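Local coordinates for protein alpha-glucosidase ([Eubacterium] rectale, PDB 6PNR) that acts as a family GH31 sulfoquinovosidase, probably hydrolysing alpha-glycosides of the sulfonated sugar found in sulfolipids, at residues Q11-G15 against E16-L20; K82-E85 against N86-T89; V106-D109 against K110-C114. All blocks are in the same frame, centred on the assembly; numbering follows the deposited sequence.

Interaction 1: residues Q11-G15 against E16-L20; sequences QLFVG and EKRIL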
ATOM      1  N   GLN A  11     -37.182  10.221  -1.968  1.00 45.72           N
ATOM      2  CA  GLN A  11     -37.056   8.856  -1.478  1.00 45.62           C
ATOM      3  C   GLN A  11     -37.505   7.881  -2.555  1.00 54.12           C
ATOM      4  O   GLN A  11     -38.432   8.164  -3.322  1.00 54.04           O
ATOM      5  CB  GLN A  11     -37.884   8.619  -0.209  1.00 54.47           C
ATOM      6  CG  GLN A  11     -37.356   9.292   1.047  1.00 52.72           C
ATOM      7  CD  GLN A  11     -38.217   8.994   2.263  1.00 64.06           C
ATOM      8  OE1 GLN A  11     -37.718   8.541   3.297  1.00 71.68           O
ATOM      9  NE2 GLN A  11     -39.519   9.247   2.144  1.00 54.89           N
ATOM     10  N   LEU A  12     -36.853   6.717  -2.588  1.00 45.42           N
ATOM     11  CA  LEU A  12     -37.230   5.635  -3.486  1.00 42.23           C
ATOM     12  C   LEU A  12     -37.241   4.331  -2.706  1.00 45.99           C
ATOM     13  O   LEU A  12     -36.268   4.015  -2.012  1.00 37.39           O
ATOM     14  CB  LEU A  12     -36.266   5.528  -4.677  1.00 43.09           C
ATOM     15  CG  LEU A  12     -36.510   4.343  -5.618  1.00 48.88           C
ATOM     16  CD1 LEU A  12     -37.890   4.443  -6.254  1.00 50.58           C
ATOM     17  CD2 LEU A  12     -35.420   4.237  -6.692  1.00 43.53           C
ATOM     18  N   PHE A  13     -38.325   3.570  -2.842  1.00 43.30           N
ATOM     19  CA  PHE A  13     -38.510   2.315  -2.128  1.00 49.74           C
ATOM     20  C   PHE A  13     -38.554   1.139  -3.096  1.00 49.80           C
ATOM     21  O   PHE A  13     -39.004   1.263  -4.239  1.00 49.85           O
ATOM     22  CB  PHE A  13     -39.800   2.338  -1.291  1.00 49.71           C
ATOM     23  CG  PHE A  13     -39.786   3.357  -0.192  1.00 45.21           C
ATOM     24  CD1 PHE A  13     -39.986   4.702  -0.474  1.00 47.15           C
ATOM     25  CD2 PHE A  13     -39.558   2.974   1.120  1.00 48.67           C
ATOM     26  CE1 PHE A  13     -39.958   5.653   0.535  1.00 50.59           C
ATOM     27  CE2 PHE A  13     -39.528   3.921   2.141  1.00 53.91           C
ATOM     28  CZ  PHE A  13     -39.728   5.262   1.845  1.00 47.21           C
ATOM     29  N   VAL A  14     -38.054   0.001  -2.627  1.00 48.52           N
ATOM     30  CA  VAL A  14     -38.258  -1.294  -3.259  1.00 47.98           C
ATOM     31  C   VAL A  14     -39.082  -2.100  -2.266  1.00 54.43           C
ATOM     32  O   VAL A  14     -38.576  -2.547  -1.229  1.00 55.93           O
ATOM     33  CB  VAL A  14     -36.937  -1.990  -3.614  1.00 50.33           C
ATOM     34  CG1 VAL A  14     -37.166  -3.457  -3.963  1.00 49.65           C
ATOM     35  CG2 VAL A  14     -36.281  -1.290  -4.776  1.00 44.78           C
ATOM     36  N   GLY A  15     -40.364  -2.268  -2.570  1.00 59.69           N
ATOM     37  CA  GLY A  15     -41.293  -2.789  -1.593  1.00 61.59           C
ATOM     38  C   GLY A  15     -41.453  -1.809  -0.450  1.00 60.21           C
ATOM     39  O   GLY A  15     -41.837  -0.652  -0.659  1.00 57.02           O
ATOM     40  N   GLU A  16     -41.150  -2.257   0.766  1.00 57.26           N
ATOM     41  CA  GLU A  16     -41.158  -1.391   1.936  1.00 68.14           C
ATOM     42  C   GLU A  16     -39.747  -1.081   2.429  1.00 62.81           C
ATOM     43  O   GLU A  16     -39.569  -0.645   3.572  1.00 63.82           O
ATOM     44  CB  GLU A  16     -41.998  -2.021   3.047  1.00 69.77           C
ATOM     45  CG  GLU A  16     -43.455  -2.228   2.663  1.00 72.29           C
ATOM     46  CD  GLU A  16     -44.131  -3.287   3.513  1.00 81.57           C
ATOM     47  OE1 GLU A  16     -43.916  -3.290   4.747  1.00 72.73           O
ATOM     48  OE2 GLU A  16     -44.864  -4.126   2.940  1.00 78.27           O
ATOM     49  N   LYS A  17     -38.738  -1.289   1.586  1.00 59.73           N
ATOM     50  CA  LYS A  17     -37.350  -0.996   1.924  1.00 57.98           C
ATOM     51  C   LYS A  17     -36.910   0.243   1.153  1.00 46.30           C
ATOM     52  O   LYS A  17     -36.995   0.274  -0.078  1.00 47.56           O
ATOM     53  CB  LYS A  17     -36.448  -2.189   1.605  1.00 51.98           C
ATOM     54  CG  LYS A  17     -35.326  -2.422   2.602  1.00 53.05           C
ATOM     55  CD  LYS A  17     -35.219  -3.909   2.928  1.00 55.86           C
ATOM     56  CE  LYS A  17     -34.121  -4.192   3.941  1.00 55.01           C
ATOM     57  NZ  LYS A  17     -34.136  -5.621   4.383  1.00 57.11           N
ATOM     58  N   ARG A  18     -36.452   1.258   1.876  1.00 49.99           N
ATOM     59  CA  ARG A  18     -35.964   2.485   1.260  1.00 50.24           C
ATOM     60  C   ARG A  18     -34.571   2.237   0.685  1.00 50.75           C
ATOM     61  O   ARG A  18     -33.659   1.839   1.418  1.00 47.35           O
ATOM     62  CB  ARG A  18     -35.938   3.612   2.291  1.00 48.99           C
ATOM     63  CG  ARG A  18     -35.718   5.002   1.713  1.00 54.93           C
ATOM     64  CD  ARG A  18     -35.694   6.080   2.794  1.00 58.42           C
ATOM     65  NE  ARG A  18     -34.712   5.800   3.842  1.00 68.16           N
ATOM     66  CZ  ARG A  18     -35.022   5.365   5.060  1.00 70.60           C
ATOM     67  NH1 ARG A  18     -36.293   5.167   5.386  1.00 77.25           N
ATOM     68  NH2 ARG A  18     -34.065   5.130   5.952  1.00 70.37           N
ATOM     69  N   ILE A  19     -34.399   2.457  -0.617  1.00 44.12           N
ATOM     70  CA  ILE A  19     -33.089   2.281  -1.237  1.00 41.40           C
ATOM     71  C   ILE A  19     -32.428   3.599  -1.632  1.00 42.74           C
ATOM     72  O   ILE A  19     -31.196   3.626  -1.787  1.00 42.31           O
ATOM     73  CB  ILE A  19     -33.150   1.333  -2.453  1.00 40.92           C
ATOM     74  CG1 ILE A  19     -33.980   1.935  -3.576  1.00 44.82           C
ATOM     75  CG2 ILE A  19     -33.686  -0.036  -2.061  1.00 39.00           C
ATOM     76  CD1 ILE A  19     -33.791   1.203  -4.893  1.00 43.64           C
ATOM     77  N   LEU A  20     -33.181   4.681  -1.805  1.00 36.73           N
ATOM     78  CA  LEU A  20     -32.602   5.983  -2.107  1.00 35.44           C
ATOM     79  C   LEU A  20     -33.181   7.029  -1.172  1.00 42.55           C
ATOM     80  O   LEU A  20     -34.370   6.989  -0.842  1.00 40.94           O
ATOM     81  CB  LEU A  20     -32.863   6.420  -3.559  1.00 36.81           C
ATOM     82  CG  LEU A  20     -32.159   5.673  -4.692  1.00 37.36           C
ATOM     83  CD1 LEU A  20     -32.392   6.384  -6.012  1.00 33.09           C
ATOM     84  CD2 LEU A  20     -30.655   5.540  -4.417  1.00 30.74           C
TER

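Interaction 2: residues K82-E85 against N86-T89; sequences KCDE and NLCT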
ATOM      1  N   LYS A  82     -37.428   8.636 -13.609  1.00 41.78           N
ATOM      2  CA  LYS A  82     -38.606   8.056 -14.247  1.00 44.01           C
ATOM      3  C   LYS A  82     -38.751   6.609 -13.805  1.00 47.99           C
ATOM      4  O   LYS A  82     -37.812   5.824 -13.956  1.00 49.40           O
ATOM      5  CB  LYS A  82     -38.491   8.146 -15.770  1.00 45.79           C
ATOM      6  CG  LYS A  82     -38.676   9.555 -16.285  1.00 51.22           C
ATOM      7  CD  LYS A  82     -37.551  10.014 -17.197  1.00 52.31           C
ATOM      8  CE  LYS A  82     -37.823   9.690 -18.656  1.00 61.20           C
ATOM      9  NZ  LYS A  82     -36.793  10.301 -19.548  1.00 57.70           N
ATOM     10  N   CYS A  83     -39.918   6.246 -13.272  1.00 50.56           N
ATOM     11  CA  CYS A  83     -40.078   4.934 -12.657  1.00 49.69           C
ATOM     12  C   CYS A  83     -41.251   4.166 -13.251  1.00 59.18           C
ATOM     13  O   CYS A  83     -42.162   4.734 -13.857  1.00 62.52           O
ATOM     14  CB  CYS A  83     -40.250   5.045 -11.143  1.00 51.37           C
ATOM     15  SG  CYS A  83     -38.701   5.408 -10.274  1.00 60.49           S
ATOM     16  N   ASP A  84     -41.180   2.843 -13.076  1.00 59.93           N
ATOM     17  CA  ASP A  84     -42.220   1.878 -13.418  1.00 64.04           C
ATOM     18  C   ASP A  84     -42.468   0.983 -12.214  1.00 70.12           C
ATOM     19  O   ASP A  84     -41.973   1.258 -11.113  1.00 69.69           O
ATOM     20  CB  ASP A  84     -41.819   1.010 -14.618  1.00 57.74           C
ATOM     21  CG  ASP A  84     -41.677   1.809 -15.901  1.00 74.97           C
ATOM     22  OD1 ASP A  84     -42.221   2.937 -15.959  1.00 73.67           O
ATOM     23  OD2 ASP A  84     -41.027   1.306 -16.853  1.00 70.64           O
ATOM     24  N   GLU A  85     -43.210  -0.109 -12.414  1.00 70.12           N
ATOM     25  CA  GLU A  85     -43.350  -1.096 -11.351  1.00 73.25           C
ATOM     26  C   GLU A  85     -42.043  -1.835 -11.089  1.00 70.37           C
ATOM     27  O   GLU A  85     -41.854  -2.360  -9.985  1.00 70.94           O
ATOM     28  CB  GLU A  85     -44.459  -2.101 -11.692  1.00 77.98           C
ATOM     29  CG  GLU A  85     -44.989  -2.886 -10.486  1.00 82.31           C
ATOM     30  CD  GLU A  85     -45.282  -4.350 -10.805  1.00 89.16           C
ATOM     31  OE1 GLU A  85     -44.396  -5.022 -11.377  1.00 85.68           O
ATOM     32  OE2 GLU A  85     -46.397  -4.827 -10.485  1.00 91.03           O
ATOM     33  N   ASN A  86     -41.136  -1.887 -12.070  1.00 55.66           N
ATOM     34  CA  ASN A  86     -39.881  -2.605 -11.892  1.00 53.96           C
ATOM     35  C   ASN A  86     -38.635  -1.836 -12.305  1.00 46.63           C
ATOM     36  O   ASN A  86     -37.532  -2.320 -12.026  1.00 42.78           O
ATOM     37  CB  ASN A  86     -39.896  -3.933 -12.666  1.00 51.00           C
ATOM     38  CG  ASN A  86     -40.961  -4.890 -12.168  1.00 61.27           C
ATOM     39  OD1 ASN A  86     -41.882  -5.238 -12.903  1.00 67.37           O
ATOM     40  ND2 ASN A  86     -40.839  -5.320 -10.917  1.00 57.92           N
ATOM     41  N   LEU A  87     -38.758  -0.670 -12.942  1.00 39.81           N
ATOM     42  CA  LEU A  87     -37.605   0.018 -13.513  1.00 43.88           C
ATOM     43  C   LEU A  87     -37.606   1.485 -13.123  1.00 48.30           C
ATOM     44  O   LEU A  87     -38.626   2.162 -13.262  1.00 45.16           O
ATOM     45  CB  LEU A  87     -37.588  -0.099 -15.040  1.00 43.58           C
ATOM     46  CG  LEU A  87     -36.492   0.698 -15.760  1.00 38.68           C
ATOM     47  CD1 LEU A  87     -35.096   0.209 -15.349  1.00 38.65           C
ATOM     48  CD2 LEU A  87     -36.676   0.606 -17.268  1.00 44.74           C
ATOM     49  N   CYS A  88     -36.459   1.981 -12.662  1.00 39.67           N
ATOM     50  CA  CYS A  88     -36.256   3.407 -12.437  1.00 39.29           C
ATOM     51  C   CYS A  88     -34.964   3.835 -13.109  1.00 44.50           C
ATOM     52  O   CYS A  88     -33.929   3.178 -12.951  1.00 37.76           O
ATOM     53  CB  CYS A  88     -36.196   3.754 -10.947  1.00 44.56           C
ATOM     54  SG  CYS A  88     -37.766   3.604 -10.054  1.00 64.08           S
ATOM     55  N   THR A  89     -35.024   4.925 -13.859  1.00 38.95           N
ATOM     56  CA  THR A  89     -33.837   5.524 -14.444  1.00 36.30           C
ATOM     57  C   THR A  89     -33.667   6.930 -13.883  1.00 41.32           C
ATOM     58  O   THR A  89     -34.647   7.654 -13.681  1.00 39.60           O
ATOM     59  CB  THR A  89     -33.908   5.562 -15.976  1.00 45.23           C
ATOM     60  OG1 THR A  89     -35.028   6.350 -16.396  1.00 45.22           O
ATOM     61  CG2 THR A  89     -34.040   4.141 -16.542  1.00 45.04           C
TER

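Interaction 3: residues V106-D109 against K110-C114; sequences VAAD and KEEKC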
ATOM      1  N   VAL A 106     -26.419   5.113  -1.964  1.00 33.55           N
ATOM      2  CA  VAL A 106     -27.567   4.223  -1.944  1.00 35.14           C
ATOM      3  C   VAL A 106     -27.830   3.839  -0.499  1.00 39.46           C
ATOM      4  O   VAL A 106     -26.911   3.397   0.202  1.00 38.52           O
ATOM      5  CB  VAL A 106     -27.326   2.965  -2.799  1.00 29.89           C
ATOM      6  CG1 VAL A 106     -28.499   2.041  -2.696  1.00 31.60           C
ATOM      7  CG2 VAL A 106     -27.048   3.337  -4.241  1.00 35.86           C
ATOM      8  N   ALA A 107     -29.084   3.975  -0.064  1.00 33.59           N
ATOM      9  CA  ALA A 107     -29.448   3.614   1.298  1.00 31.97           C
ATOM     10  C   ALA A 107     -29.265   2.120   1.526  1.00 31.44           C
ATOM     11  O   ALA A 107     -29.610   1.297   0.678  1.00 34.12           O
ATOM     12  CB  ALA A 107     -30.903   4.018   1.578  1.00 37.63           C
ATOM     13  N   ALA A 108     -28.745   1.761   2.695  1.00 38.59           N
ATOM     14  CA  ALA A 108     -28.468   0.364   2.992  1.00 35.55           C
ATOM     15  C   ALA A 108     -28.652   0.120   4.480  1.00 37.12           C
ATOM     16  O   ALA A 108     -28.780   1.053   5.272  1.00 40.90           O
ATOM     17  CB  ALA A 108     -27.055  -0.018   2.550  1.00 32.75           C
ATOM     18  N   ASP A 109     -28.654  -1.151   4.862  1.00 39.75           N
ATOM     19  CA  ASP A 109     -28.648  -1.513   6.269  1.00 43.03           C
ATOM     20  C   ASP A 109     -27.574  -2.567   6.506  1.00 46.77           C
ATOM     21  O   ASP A 109     -27.017  -3.144   5.566  1.00 39.03           O
ATOM     22  CB  ASP A 109     -30.032  -1.993   6.740  1.00 44.30           C
ATOM     23  CG  ASP A 109     -30.519  -3.235   6.010  1.00 49.30           C
ATOM     24  OD1 ASP A 109     -29.695  -4.080   5.605  1.00 44.08           O
ATOM     25  OD2 ASP A 109     -31.749  -3.374   5.851  1.00 52.82           O
ATOM     26  N   LYS A 110     -27.305  -2.829   7.789  1.00 43.77           N
ATOM     27  CA  LYS A 110     -26.132  -3.614   8.161  1.00 45.70           C
ATOM     28  C   LYS A 110     -26.192  -5.038   7.617  1.00 43.25           C
ATOM     29  O   LYS A 110     -25.153  -5.605   7.269  1.00 38.22           O
ATOM     30  CB  LYS A 110     -25.978  -3.622   9.685  1.00 49.06           C
ATOM     31  CG  LYS A 110     -24.708  -4.302  10.179  1.00 56.26           C
ATOM     32  CD  LYS A 110     -24.616  -4.312  11.707  1.00 66.26           C
ATOM     33  CE  LYS A 110     -23.298  -4.928  12.180  1.00 71.71           C
ATOM     34  NZ  LYS A 110     -23.143  -4.903  13.664  1.00 83.45           N
ATOM     35  N   GLU A 111     -27.384  -5.626   7.512  1.00 43.60           N
ATOM     36  CA  GLU A 111     -27.491  -7.026   7.123  1.00 44.34           C
ATOM     37  C   GLU A 111     -27.486  -7.240   5.611  1.00 39.46           C
ATOM     38  O   GLU A 111     -27.433  -8.390   5.166  1.00 38.63           O
ATOM     39  CB  GLU A 111     -28.763  -7.643   7.717  1.00 50.87           C
ATOM     40  CG  GLU A 111     -28.846  -7.603   9.245  1.00 53.55           C
ATOM     41  CD  GLU A 111     -29.248  -6.233   9.793  1.00 58.24           C
ATOM     42  OE1 GLU A 111     -29.706  -5.370   9.007  1.00 53.64           O
ATOM     43  OE2 GLU A 111     -29.101  -6.016  11.016  1.00 61.48           O
ATOM     44  N   GLU A 112     -27.548  -6.178   4.820  1.00 36.17           N
ATOM     45  CA  GLU A 112     -27.620  -6.299   3.373  1.00 35.97           C
ATOM     46  C   GLU A 112     -26.306  -6.828   2.792  1.00 33.67           C
ATOM     47  O   GLU A 112     -25.215  -6.538   3.292  1.00 32.84           O
ATOM     48  CB  GLU A 112     -27.944  -4.932   2.770  1.00 35.56           C
ATOM     49  CG  GLU A 112     -28.023  -4.883   1.257  1.00 37.72           C
ATOM     50  CD  GLU A 112     -28.392  -3.497   0.760  1.00 38.34           C
ATOM     51  OE1 GLU A 112     -28.710  -2.635   1.612  1.00 37.63           O
ATOM     52  OE2 GLU A 112     -28.355  -3.269  -0.468  1.00 38.55           O
ATOM     53  N   LYS A 113     -26.419  -7.605   1.716  1.00 31.13           N
ATOM     54  CA  LYS A 113     -25.260  -8.096   0.985  1.00 31.03           C
ATOM     55  C   LYS A 113     -25.390  -7.714  -0.484  1.00 38.33           C
ATOM     56  O   LYS A 113     -26.484  -7.433  -0.977  1.00 32.98           O
ATOM     57  CB  LYS A 113     -25.108  -9.613   1.164  1.00 34.92           C
ATOM     58  CG  LYS A 113     -24.757  -9.946   2.601  1.00 34.82           C
ATOM     59  CD  LYS A 113     -24.935 -11.381   2.985  1.00 37.81           C
ATOM     60  CE  LYS A 113     -24.550 -11.506   4.460  1.00 40.83           C
ATOM     61  NZ  LYS A 113     -24.732 -12.874   4.990  1.00 53.43           N
ATOM     62  N   CYS A 114     -24.249  -7.698  -1.178  1.00 33.77           N
ATOM     63  CA  CYS A 114     -24.153  -7.169  -2.534  1.00 30.15           C
ATOM     64  C   CYS A 114     -23.199  -8.021  -3.358  1.00 31.16           C
ATOM     65  O   CYS A 114     -22.164  -8.475  -2.856  1.00 28.95           O
ATOM     66  CB  CYS A 114     -23.665  -5.719  -2.532  1.00 30.87           C
ATOM     67  SG  CYS A 114     -24.811  -4.553  -1.748  1.00 36.14           S
TER
HETATM   68  O   HOH W   1     -29.923  -0.999  -0.836  1.00 38.55           O

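Interaction 1: residues Q11-G15 against E16-L20
L12 faces both I19 and L20 across a short antiparallel hairpin, and this doubled partnership is the signature of a classic beta bulge. Its carbonyl oxygen takes two amides: I19 N sits 2.8 Å from L12 O, almost in line with the carbonyl bond, while L20 N, 3.2 Å from L12 O, approaches in the carbonyl plane on a lone pair. At the other end a type II' turn runs from V14 to K17, with G15 at a positive phi, which a residue without a side chain adopts readily.

The close packing lies on the side of L12, V14, I19 and L20. I19 turns its CG1 between its own backbone N and carbonyl carbon (chi1 66°), which brings CD1 to 3.5 Å from V14 CG2 and also against L12 CD2. L12 and L20 lie alongside one another, pointing the same way, with L12 CB 3.7 Å from L20 CB. I211 of strand 208-213 packs on L12, I19 and L20, so these branches join two sheets of the N-terminal beta-rich part of the enzyme.

The F13 and R18 side is looser. R18 lays its CG over one face of the F13 ring, 4.2 Å from the centroid, a CH-pi contact offset toward the rim. Its guanidinium then stands at 90° to that ring and nearly parallel to the amide of Q11, whose OE1 comes to 3.2 Å from R18 CD. E16 is exposed, and K17 leads its end away from the hairpin, toward a long, weak ion pair with D109.

Chemically, the hairpin is two-sided: aliphatic branches bind one face to the neighbouring sheet, whereas on the other the methylenes of an arginine cover part of an aromatic ring and its charge remains at the surface.

Interaction 2: residues K82-E85 against N86-T89
K82 and T89 form an antiparallel hydrogen-bonded pair, the segments 82-85 and 86-89 running almost opposite ways, 171° apart end to end, and joined by a tight turn through E85 and N86. The pair is closed in both directions, with K82 N 3.0 Å from T89 O and T89 N 2.9 Å from K82 O. Nearer the turn a third bond, from D84 N to L87 O, is short at 2.6 Å but clearly bent. Two CA-H...O contacts fill in between these rungs: C88 CA lies 3.3 Å from K82 O, and C83 CA makes the matching contact to L87 O.

C83 and C88 occupy the non-hydrogen-bonded position between the rungs, and a disulfide links them across it. Both cysteines hold SG anti to the carbonyl carbon and beside the backbone N, a matched choice that swings the two sulfurs toward each other over the same face of the sheet. The S-S torsion of 119° is opened beyond the value near 90° that a relaxed disulfide adopts, consistent with some strain from bridging directly paired strands.

On the other face K82 and T89 touch lightly, K82 CB standing 4.0 Å from T89 OG1, while the lysine chain bends off along the surface. D84 and L87 lie side by side, the acid's OD2 reaching only to L87 CB at 4.1 Å. Strand 208-213 flanks the hairpin: backbone bonds join N86 to C213 and C88 to I211.

One polar cost is visible, for L87 N is buried without a partner. The contact thus relies on two well-made amide bonds and a covalent crosslink beside them, which probably hold the tip of this hairpin closed with little help from its charged side chains.

Interaction 3: residues V106-D109 against K110-C114
D109 and E112 meet through contrasting torsions: D109 turns its CG between the backbone N and the carbonyl carbon (chi1 61°), setting its carboxylate over the following residues, whereas E112 runs fully extended (chi1 179°) back toward A108. Between them lies a type I beta turn from D109 to E112, closing the exit of strand 101-107. Its bond joins E112 N to D109 O over 3.2 Å, the donor standing well above the carbonyl plane. D109 OD1 also lies near the turn, 3.4 Å from E112 CB, and E111 bends its own carboxylate to within 3.6 Å of D109 OD1 (from OE1), so two like charges face each other, their planes steeply inclined. Replacing D109 with an alanine would probably open a gap beside E112 CB and deprive K17 NZ of a distant, weak counter-charge.

R127 NH1 bonds the carbonyls of both D109 and E112, bracing the turn from outside. The carboxylate of E112 is firmly held: S174 OG and H198 NE2 bond its OE2, and one water donates both to A107 O and, at 2.8 Å, to E112 OE2. Its other oxygen, OE1, rests 3.2 Å from the A108 CB methyl.

Overall arrangement
Interaction 1 lies between the other two. On one side, L12 CD1 packs 3.9 Å from C88 SG, so the 11-20 hairpin rests against the disulfide of interaction 2. On the other, I19 O lies 2.7 Å from A107 N, a probable hydrogen bond to the strand that leads into interaction 3, and the K17 and D109 pair spans the same junction. Interactions 2 and 3 do not touch, their nearest atoms being about 11 Å apart. All three belong to the N-terminal beta-rich part of the chain. None supplies a residue to the inhibitor pocket, which residues such as D390, R441 and D458 of the TIM-barrel region line.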